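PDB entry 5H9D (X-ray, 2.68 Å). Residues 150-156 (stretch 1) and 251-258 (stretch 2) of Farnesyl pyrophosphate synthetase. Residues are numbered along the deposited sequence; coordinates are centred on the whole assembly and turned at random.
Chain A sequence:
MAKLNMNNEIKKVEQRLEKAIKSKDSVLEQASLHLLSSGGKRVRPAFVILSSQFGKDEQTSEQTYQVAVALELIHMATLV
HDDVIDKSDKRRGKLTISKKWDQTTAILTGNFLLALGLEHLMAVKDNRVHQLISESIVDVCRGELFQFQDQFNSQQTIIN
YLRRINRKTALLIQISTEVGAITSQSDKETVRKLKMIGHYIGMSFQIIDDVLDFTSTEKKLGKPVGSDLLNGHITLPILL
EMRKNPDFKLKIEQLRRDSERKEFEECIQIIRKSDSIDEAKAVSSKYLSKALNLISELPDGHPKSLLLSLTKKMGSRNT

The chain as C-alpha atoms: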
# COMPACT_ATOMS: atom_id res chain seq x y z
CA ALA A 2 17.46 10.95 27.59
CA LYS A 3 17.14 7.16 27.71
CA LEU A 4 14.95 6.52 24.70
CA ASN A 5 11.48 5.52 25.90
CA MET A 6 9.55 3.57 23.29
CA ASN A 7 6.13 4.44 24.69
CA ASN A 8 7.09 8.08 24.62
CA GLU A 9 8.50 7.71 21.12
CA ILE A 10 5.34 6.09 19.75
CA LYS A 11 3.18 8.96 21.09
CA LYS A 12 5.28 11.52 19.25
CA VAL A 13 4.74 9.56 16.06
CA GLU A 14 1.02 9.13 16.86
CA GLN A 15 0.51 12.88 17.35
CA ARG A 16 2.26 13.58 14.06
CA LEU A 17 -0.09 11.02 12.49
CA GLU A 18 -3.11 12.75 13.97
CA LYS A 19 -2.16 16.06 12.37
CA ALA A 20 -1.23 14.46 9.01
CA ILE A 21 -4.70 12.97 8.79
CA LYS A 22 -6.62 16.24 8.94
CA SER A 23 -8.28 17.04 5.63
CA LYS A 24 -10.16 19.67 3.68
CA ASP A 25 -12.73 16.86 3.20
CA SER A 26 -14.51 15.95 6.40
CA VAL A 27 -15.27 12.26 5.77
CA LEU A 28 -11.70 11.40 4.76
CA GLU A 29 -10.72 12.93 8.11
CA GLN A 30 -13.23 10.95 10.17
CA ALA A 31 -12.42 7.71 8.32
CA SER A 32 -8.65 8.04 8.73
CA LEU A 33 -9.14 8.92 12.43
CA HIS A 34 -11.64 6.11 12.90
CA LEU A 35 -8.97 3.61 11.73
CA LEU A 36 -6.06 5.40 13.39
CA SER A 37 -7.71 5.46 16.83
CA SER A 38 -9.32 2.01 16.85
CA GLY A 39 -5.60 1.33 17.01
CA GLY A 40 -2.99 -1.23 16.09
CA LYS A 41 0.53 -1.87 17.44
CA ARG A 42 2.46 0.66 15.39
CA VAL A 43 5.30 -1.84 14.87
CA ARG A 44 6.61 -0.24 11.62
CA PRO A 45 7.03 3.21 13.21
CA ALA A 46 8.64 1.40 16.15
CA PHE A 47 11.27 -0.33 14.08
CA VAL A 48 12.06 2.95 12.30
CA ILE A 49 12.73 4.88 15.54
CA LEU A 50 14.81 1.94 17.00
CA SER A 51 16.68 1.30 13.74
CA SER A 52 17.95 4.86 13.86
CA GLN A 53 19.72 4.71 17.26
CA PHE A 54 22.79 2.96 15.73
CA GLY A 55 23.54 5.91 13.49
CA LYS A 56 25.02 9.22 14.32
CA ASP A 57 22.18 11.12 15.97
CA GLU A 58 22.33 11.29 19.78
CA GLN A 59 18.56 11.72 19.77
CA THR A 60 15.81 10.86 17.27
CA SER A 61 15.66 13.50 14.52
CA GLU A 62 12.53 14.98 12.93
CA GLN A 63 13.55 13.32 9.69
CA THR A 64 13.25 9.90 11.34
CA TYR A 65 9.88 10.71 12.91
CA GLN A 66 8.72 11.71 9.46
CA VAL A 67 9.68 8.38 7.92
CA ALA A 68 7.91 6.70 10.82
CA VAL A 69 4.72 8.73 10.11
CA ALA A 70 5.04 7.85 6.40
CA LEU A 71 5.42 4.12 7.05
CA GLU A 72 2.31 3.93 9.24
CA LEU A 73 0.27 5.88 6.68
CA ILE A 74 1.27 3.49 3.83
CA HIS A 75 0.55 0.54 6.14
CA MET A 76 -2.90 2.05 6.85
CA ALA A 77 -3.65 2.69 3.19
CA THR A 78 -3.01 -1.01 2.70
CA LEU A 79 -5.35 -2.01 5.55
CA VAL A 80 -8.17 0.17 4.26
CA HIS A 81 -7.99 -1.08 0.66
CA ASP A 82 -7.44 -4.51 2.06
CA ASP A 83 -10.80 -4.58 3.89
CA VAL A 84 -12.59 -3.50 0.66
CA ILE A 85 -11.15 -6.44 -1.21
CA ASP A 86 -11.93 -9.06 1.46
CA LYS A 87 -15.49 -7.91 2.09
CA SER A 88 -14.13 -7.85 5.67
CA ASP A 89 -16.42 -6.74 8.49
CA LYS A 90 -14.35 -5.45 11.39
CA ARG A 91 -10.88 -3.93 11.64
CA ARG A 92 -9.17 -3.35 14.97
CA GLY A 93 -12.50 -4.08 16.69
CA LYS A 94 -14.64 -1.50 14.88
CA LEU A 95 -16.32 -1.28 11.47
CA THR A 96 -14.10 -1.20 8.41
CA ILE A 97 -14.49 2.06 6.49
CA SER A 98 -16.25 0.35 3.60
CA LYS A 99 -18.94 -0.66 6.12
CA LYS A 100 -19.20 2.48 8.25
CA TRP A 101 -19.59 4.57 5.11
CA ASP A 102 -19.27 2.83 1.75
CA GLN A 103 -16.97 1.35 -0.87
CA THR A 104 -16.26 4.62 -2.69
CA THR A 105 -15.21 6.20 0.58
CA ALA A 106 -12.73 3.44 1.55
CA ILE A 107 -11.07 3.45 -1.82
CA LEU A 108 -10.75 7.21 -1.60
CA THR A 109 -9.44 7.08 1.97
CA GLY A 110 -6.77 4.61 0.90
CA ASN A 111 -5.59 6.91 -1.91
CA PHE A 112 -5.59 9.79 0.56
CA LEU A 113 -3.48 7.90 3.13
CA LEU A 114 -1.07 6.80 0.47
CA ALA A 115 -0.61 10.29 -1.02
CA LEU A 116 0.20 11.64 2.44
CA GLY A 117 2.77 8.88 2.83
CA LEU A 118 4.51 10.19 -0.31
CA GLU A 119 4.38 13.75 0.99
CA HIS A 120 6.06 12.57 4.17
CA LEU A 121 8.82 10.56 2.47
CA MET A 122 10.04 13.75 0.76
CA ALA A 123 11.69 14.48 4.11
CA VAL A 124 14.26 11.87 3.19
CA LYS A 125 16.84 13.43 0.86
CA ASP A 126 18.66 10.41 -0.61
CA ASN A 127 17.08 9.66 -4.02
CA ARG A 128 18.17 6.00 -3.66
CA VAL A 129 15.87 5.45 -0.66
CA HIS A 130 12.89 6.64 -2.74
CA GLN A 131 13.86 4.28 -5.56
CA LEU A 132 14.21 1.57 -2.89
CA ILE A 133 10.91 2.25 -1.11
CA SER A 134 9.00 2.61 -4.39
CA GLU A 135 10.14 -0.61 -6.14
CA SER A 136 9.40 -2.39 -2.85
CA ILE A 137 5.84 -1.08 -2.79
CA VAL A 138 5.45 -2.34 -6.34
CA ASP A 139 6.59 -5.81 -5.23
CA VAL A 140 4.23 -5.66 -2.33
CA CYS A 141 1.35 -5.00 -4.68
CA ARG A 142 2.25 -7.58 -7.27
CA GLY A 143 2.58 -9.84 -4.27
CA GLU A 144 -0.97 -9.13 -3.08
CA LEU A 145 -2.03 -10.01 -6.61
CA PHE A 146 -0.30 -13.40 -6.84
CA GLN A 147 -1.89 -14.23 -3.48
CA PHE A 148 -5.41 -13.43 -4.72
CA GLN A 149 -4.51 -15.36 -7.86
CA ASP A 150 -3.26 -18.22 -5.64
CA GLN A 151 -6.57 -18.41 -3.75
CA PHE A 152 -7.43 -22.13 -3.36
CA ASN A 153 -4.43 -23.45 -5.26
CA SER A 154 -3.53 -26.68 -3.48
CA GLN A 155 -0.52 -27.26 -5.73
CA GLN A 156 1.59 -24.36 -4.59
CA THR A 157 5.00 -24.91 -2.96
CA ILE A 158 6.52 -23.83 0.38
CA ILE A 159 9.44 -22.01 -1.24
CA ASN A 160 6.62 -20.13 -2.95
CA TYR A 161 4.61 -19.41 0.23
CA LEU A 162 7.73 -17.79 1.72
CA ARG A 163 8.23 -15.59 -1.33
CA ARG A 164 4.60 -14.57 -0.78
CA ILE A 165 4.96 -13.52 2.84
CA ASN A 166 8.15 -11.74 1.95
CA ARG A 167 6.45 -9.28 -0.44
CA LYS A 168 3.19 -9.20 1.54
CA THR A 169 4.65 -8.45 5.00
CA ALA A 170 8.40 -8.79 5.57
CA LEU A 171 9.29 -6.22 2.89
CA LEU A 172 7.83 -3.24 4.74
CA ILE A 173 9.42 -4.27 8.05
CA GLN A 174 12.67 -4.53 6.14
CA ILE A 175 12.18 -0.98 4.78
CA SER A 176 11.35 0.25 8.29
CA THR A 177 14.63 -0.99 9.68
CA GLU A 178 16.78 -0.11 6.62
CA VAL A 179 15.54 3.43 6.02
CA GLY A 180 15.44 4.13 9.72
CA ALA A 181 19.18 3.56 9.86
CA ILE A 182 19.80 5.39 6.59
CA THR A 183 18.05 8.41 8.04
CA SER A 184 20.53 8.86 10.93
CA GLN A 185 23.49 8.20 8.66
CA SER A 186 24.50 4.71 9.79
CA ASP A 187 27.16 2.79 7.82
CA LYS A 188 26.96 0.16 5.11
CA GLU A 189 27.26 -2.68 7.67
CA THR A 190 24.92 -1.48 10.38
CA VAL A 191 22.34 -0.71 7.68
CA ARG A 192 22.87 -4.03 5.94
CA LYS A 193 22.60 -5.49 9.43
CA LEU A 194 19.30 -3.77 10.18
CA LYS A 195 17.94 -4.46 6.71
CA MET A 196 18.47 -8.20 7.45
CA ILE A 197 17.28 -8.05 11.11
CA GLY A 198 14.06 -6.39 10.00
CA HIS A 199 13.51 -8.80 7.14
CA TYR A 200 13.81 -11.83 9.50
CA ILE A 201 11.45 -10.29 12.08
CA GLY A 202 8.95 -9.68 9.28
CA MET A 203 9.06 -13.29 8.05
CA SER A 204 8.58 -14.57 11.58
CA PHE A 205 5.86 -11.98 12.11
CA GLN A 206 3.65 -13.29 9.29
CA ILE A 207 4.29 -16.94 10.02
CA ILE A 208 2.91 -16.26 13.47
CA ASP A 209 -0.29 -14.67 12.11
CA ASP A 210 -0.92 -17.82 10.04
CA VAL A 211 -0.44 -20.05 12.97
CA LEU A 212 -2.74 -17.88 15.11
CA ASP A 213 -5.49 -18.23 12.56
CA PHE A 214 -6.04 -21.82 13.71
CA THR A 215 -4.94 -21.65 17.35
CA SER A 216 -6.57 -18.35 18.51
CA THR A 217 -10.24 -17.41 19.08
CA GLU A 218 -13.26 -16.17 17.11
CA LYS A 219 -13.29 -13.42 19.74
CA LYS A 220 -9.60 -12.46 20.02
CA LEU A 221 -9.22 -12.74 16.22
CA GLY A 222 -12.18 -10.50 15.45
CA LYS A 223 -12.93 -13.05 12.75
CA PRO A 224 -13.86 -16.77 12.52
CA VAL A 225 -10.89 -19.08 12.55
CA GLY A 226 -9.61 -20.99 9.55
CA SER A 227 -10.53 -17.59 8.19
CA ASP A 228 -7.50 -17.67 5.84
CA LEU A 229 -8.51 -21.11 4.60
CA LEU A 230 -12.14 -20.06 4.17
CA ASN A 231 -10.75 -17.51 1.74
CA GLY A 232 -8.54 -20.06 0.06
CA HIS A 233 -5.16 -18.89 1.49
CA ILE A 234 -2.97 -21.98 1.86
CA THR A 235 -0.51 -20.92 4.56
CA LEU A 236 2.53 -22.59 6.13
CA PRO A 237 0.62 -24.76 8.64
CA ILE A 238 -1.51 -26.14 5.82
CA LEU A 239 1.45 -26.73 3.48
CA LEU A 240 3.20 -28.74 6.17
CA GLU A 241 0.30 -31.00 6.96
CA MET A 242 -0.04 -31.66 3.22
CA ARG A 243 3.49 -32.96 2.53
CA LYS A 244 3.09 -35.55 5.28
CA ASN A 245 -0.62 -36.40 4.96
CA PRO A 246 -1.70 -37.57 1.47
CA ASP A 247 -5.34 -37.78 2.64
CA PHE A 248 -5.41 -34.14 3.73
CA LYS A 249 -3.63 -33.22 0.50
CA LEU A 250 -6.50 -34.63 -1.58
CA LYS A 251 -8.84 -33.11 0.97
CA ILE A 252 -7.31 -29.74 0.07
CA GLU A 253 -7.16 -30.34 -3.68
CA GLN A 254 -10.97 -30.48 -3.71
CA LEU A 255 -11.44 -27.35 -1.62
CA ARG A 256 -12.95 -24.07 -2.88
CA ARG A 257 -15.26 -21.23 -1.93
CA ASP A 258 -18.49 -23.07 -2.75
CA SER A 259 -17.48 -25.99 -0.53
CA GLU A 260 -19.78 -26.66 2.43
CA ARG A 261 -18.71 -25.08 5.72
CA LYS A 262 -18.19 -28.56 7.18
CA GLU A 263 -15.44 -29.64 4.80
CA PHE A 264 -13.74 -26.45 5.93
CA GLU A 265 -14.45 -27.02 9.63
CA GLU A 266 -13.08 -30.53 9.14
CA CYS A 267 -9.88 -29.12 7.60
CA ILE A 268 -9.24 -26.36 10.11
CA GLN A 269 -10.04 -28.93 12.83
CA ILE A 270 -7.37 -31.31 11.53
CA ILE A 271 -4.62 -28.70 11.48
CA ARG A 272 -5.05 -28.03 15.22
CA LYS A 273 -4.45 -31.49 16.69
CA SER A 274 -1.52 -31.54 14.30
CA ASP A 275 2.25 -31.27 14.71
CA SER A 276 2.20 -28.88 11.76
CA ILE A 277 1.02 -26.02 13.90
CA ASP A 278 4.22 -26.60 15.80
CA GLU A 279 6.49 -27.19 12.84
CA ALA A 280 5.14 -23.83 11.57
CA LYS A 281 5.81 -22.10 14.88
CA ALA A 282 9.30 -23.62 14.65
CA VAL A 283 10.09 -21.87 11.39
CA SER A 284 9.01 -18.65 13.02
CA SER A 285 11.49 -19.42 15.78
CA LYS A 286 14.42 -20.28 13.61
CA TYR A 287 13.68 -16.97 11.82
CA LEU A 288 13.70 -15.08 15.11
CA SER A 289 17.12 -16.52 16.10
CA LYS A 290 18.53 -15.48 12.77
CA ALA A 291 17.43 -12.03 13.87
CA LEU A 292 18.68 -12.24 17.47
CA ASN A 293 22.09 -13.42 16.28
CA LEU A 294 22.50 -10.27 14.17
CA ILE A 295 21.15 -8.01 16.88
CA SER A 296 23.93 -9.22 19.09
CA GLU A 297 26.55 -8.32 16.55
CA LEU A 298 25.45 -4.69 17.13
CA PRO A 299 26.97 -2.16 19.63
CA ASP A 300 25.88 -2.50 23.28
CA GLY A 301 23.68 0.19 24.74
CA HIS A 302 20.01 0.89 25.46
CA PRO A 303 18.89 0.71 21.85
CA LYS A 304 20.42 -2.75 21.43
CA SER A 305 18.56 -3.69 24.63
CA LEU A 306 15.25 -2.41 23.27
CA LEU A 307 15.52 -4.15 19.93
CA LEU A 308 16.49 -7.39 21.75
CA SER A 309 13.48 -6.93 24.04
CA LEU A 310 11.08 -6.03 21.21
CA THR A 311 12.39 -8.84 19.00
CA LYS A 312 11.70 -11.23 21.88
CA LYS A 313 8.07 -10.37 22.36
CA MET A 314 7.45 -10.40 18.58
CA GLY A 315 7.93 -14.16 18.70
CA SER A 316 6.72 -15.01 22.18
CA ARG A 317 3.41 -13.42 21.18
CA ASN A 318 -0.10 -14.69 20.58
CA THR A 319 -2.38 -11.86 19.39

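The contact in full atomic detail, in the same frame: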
# COMPACT_ATOMS: atom_id res chain seq x y z
N ASP A 150 -3.63 -16.91 -6.22
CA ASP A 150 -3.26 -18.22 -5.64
C ASP A 150 -4.45 -18.82 -4.90
O ASP A 150 -4.47 -20.03 -4.66
CB ASP A 150 -2.14 -18.07 -4.59
CG ASP A 150 -0.75 -18.23 -5.15
OD1 ASP A 150 -0.60 -18.90 -6.20
OD2 ASP A 150 0.21 -17.71 -4.52
N GLN A 151 -5.41 -17.97 -4.52
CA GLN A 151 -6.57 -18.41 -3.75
C GLN A 151 -7.11 -19.79 -4.14
O GLN A 151 -7.59 -20.00 -5.24
CB GLN A 151 -7.66 -17.32 -3.77
CG GLN A 151 -7.58 -16.37 -2.53
CD GLN A 151 -8.62 -15.22 -2.50
OE1 GLN A 151 -9.83 -15.44 -2.67
NE2 GLN A 151 -8.14 -14.00 -2.26
N PHE A 152 -6.98 -20.73 -3.20
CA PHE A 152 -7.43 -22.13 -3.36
C PHE A 152 -6.60 -23.05 -4.23
O PHE A 152 -7.07 -24.10 -4.68
CB PHE A 152 -8.88 -22.18 -3.80
CG PHE A 152 -9.85 -21.89 -2.70
CD1 PHE A 152 -10.01 -22.81 -1.66
CD2 PHE A 152 -10.55 -20.68 -2.66
CE1 PHE A 152 -10.85 -22.52 -0.60
CE2 PHE A 152 -11.40 -20.38 -1.61
CZ PHE A 152 -11.55 -21.31 -0.57
N ASN A 153 -5.35 -22.66 -4.46
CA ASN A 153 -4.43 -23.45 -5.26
C ASN A 153 -3.69 -24.41 -4.36
O ASN A 153 -2.72 -24.04 -3.70
CB ASN A 153 -3.39 -22.56 -5.93
CG ASN A 153 -2.53 -23.32 -6.90
OD1 ASN A 153 -2.10 -24.44 -6.62
ND2 ASN A 153 -2.28 -22.71 -8.07
N SER A 154 -4.14 -25.66 -4.33
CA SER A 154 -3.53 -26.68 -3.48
C SER A 154 -2.25 -27.27 -4.03
O SER A 154 -1.73 -28.23 -3.48
CB SER A 154 -4.53 -27.79 -3.24
OG SER A 154 -5.13 -28.17 -4.47
N GLN A 155 -1.74 -26.72 -5.12
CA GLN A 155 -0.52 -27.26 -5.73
C GLN A 155 0.71 -26.37 -5.52
O GLN A 155 1.80 -26.66 -5.98
CB GLN A 155 -0.78 -27.50 -7.22
CG GLN A 155 -2.15 -28.15 -7.51
CD GLN A 155 -2.31 -29.54 -6.88
OE1 GLN A 155 -3.32 -29.82 -6.23
NE2 GLN A 155 -1.32 -30.41 -7.08
N GLN A 156 0.52 -25.28 -4.80
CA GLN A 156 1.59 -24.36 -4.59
C GLN A 156 2.66 -24.93 -3.64
O GLN A 156 2.37 -25.79 -2.80
CB GLN A 156 1.02 -23.05 -4.08
CG GLN A 156 0.72 -23.06 -2.62
CD GLN A 156 1.27 -21.84 -1.94
OE1 GLN A 156 2.13 -21.13 -2.49
NE2 GLN A 156 0.79 -21.57 -0.72
N LYS A 251 -7.75 -33.79 0.31
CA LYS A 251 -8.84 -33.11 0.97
C LYS A 251 -8.76 -31.61 0.70
O LYS A 251 -9.76 -30.89 0.77
CB LYS A 251 -8.81 -33.40 2.47
CG LYS A 251 -10.01 -32.86 3.21
CD LYS A 251 -10.15 -33.56 4.56
CE LYS A 251 -11.23 -32.90 5.42
NZ LYS A 251 -12.55 -32.95 4.74
N ILE A 252 -7.55 -31.15 0.37
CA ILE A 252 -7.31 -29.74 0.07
C ILE A 252 -7.44 -29.48 -1.42
O ILE A 252 -7.89 -28.41 -1.83
CB ILE A 252 -5.92 -29.28 0.59
CG1 ILE A 252 -5.93 -29.27 2.13
CG2 ILE A 252 -5.57 -27.89 0.06
CD1 ILE A 252 -6.95 -28.32 2.75
N GLU A 253 -7.05 -30.46 -2.23
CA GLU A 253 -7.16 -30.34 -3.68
C GLU A 253 -8.60 -30.11 -4.11
O GLU A 253 -8.84 -29.49 -5.14
CB GLU A 253 -6.69 -31.62 -4.39
CG GLU A 253 -5.20 -31.90 -4.46
CD GLU A 253 -4.88 -32.99 -5.48
OE1 GLU A 253 -5.79 -33.80 -5.82
OE2 GLU A 253 -3.71 -33.06 -5.95
N GLN A 254 -9.56 -30.62 -3.35
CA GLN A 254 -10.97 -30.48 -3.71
C GLN A 254 -11.64 -29.30 -3.06
O GLN A 254 -12.85 -29.13 -3.19
CB GLN A 254 -11.78 -31.72 -3.29
CG GLN A 254 -11.15 -33.07 -3.55
CD GLN A 254 -10.88 -33.34 -5.01
OE1 GLN A 254 -11.79 -33.31 -5.84
NE2 GLN A 254 -9.62 -33.60 -5.34
N LEU A 255 -10.86 -28.47 -2.36
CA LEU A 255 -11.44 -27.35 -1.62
C LEU A 255 -11.53 -25.99 -2.32
O LEU A 255 -10.55 -25.51 -2.85
CB LEU A 255 -10.69 -27.21 -0.28
CG LEU A 255 -11.33 -26.45 0.88
CD1 LEU A 255 -12.59 -27.16 1.37
CD2 LEU A 255 -10.33 -26.35 2.01
N ARG A 256 -12.72 -25.40 -2.30
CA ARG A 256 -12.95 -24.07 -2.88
C ARG A 256 -14.13 -23.36 -2.25
O ARG A 256 -14.95 -23.97 -1.56
CB ARG A 256 -13.13 -24.10 -4.41
CG ARG A 256 -13.70 -25.38 -5.03
CD ARG A 256 -15.18 -25.55 -4.81
NE ARG A 256 -15.61 -26.83 -5.37
CZ ARG A 256 -16.81 -27.38 -5.19
NH1 ARG A 256 -17.74 -26.75 -4.46
NH2 ARG A 256 -17.07 -28.56 -5.73
N ARG A 257 -14.21 -22.06 -2.50
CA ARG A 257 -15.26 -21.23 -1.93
C ARG A 257 -16.65 -21.88 -1.77
O ARG A 257 -17.22 -21.88 -0.68
CB ARG A 257 -15.38 -19.93 -2.73
CG ARG A 257 -14.48 -18.82 -2.20
CD ARG A 257 -14.56 -17.54 -3.05
NE ARG A 257 -13.76 -17.61 -4.28
CZ ARG A 257 -12.43 -17.61 -4.33
NH1 ARG A 257 -11.72 -17.54 -3.20
NH2 ARG A 257 -11.80 -17.68 -5.50
N ASP A 258 -17.18 -22.45 -2.84
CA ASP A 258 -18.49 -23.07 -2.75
C ASP A 258 -18.54 -24.40 -2.00
O ASP A 258 -19.54 -25.11 -2.05
CB ASP A 258 -19.09 -23.23 -4.16
CG ASP A 258 -18.05 -23.60 -5.21
OD1 ASP A 258 -17.14 -22.78 -5.49
OD2 ASP A 258 -18.15 -24.72 -5.76

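The contact between residues 150-156 and 251-258 of this farnesyl pyrophosphate synthetase illustrates how a turn-containing loop can pack against the end of a helix and the segment that follows it, chiefly through one aromatic ring laid over backbone, with no clear hydrogen bond crossing between them. Phe 152 is the centre of it and has the largest area covered. A type II turn from Asp 150 to Asn 153 is closed by Asn 153 N to Asp 150 O at 2.8 Å, with Phe 152 at positive phi (75°) in the turn, and its CA-to-CB bond points toward the partner. There the chain has left its helix at Gln 254 and runs on in extended form through Leu 255 and Arg 256, and its main chain makes the closest approaches to the ring: Leu 255 O lies 3.0 Å from Phe 152 CD1, and Arg 256 CA lies 3.6 Å from the Phe 152 ring centroid, 19° off the normal, a CH-pi contact over the face. Leu 255 adds apolar packing, its CG 4.2 Å from Phe 152 CE1.

Arg 257 reaches back past the ring, bringing NH1 to 3.3 Å from Phe 152 CE2 and 2.9 Å from Gln 151 OE1. Arg 256 sends its side chain elsewhere, its NH1 pairing with Asp 258 OD2 in a 2.4 Å salt bridge.

Against the last residues of the helix, Ser 154 packs closely: its CB is 3.5 Å from Ile 252 CG2, and its OG 3.1 Å from Glu 253 CA.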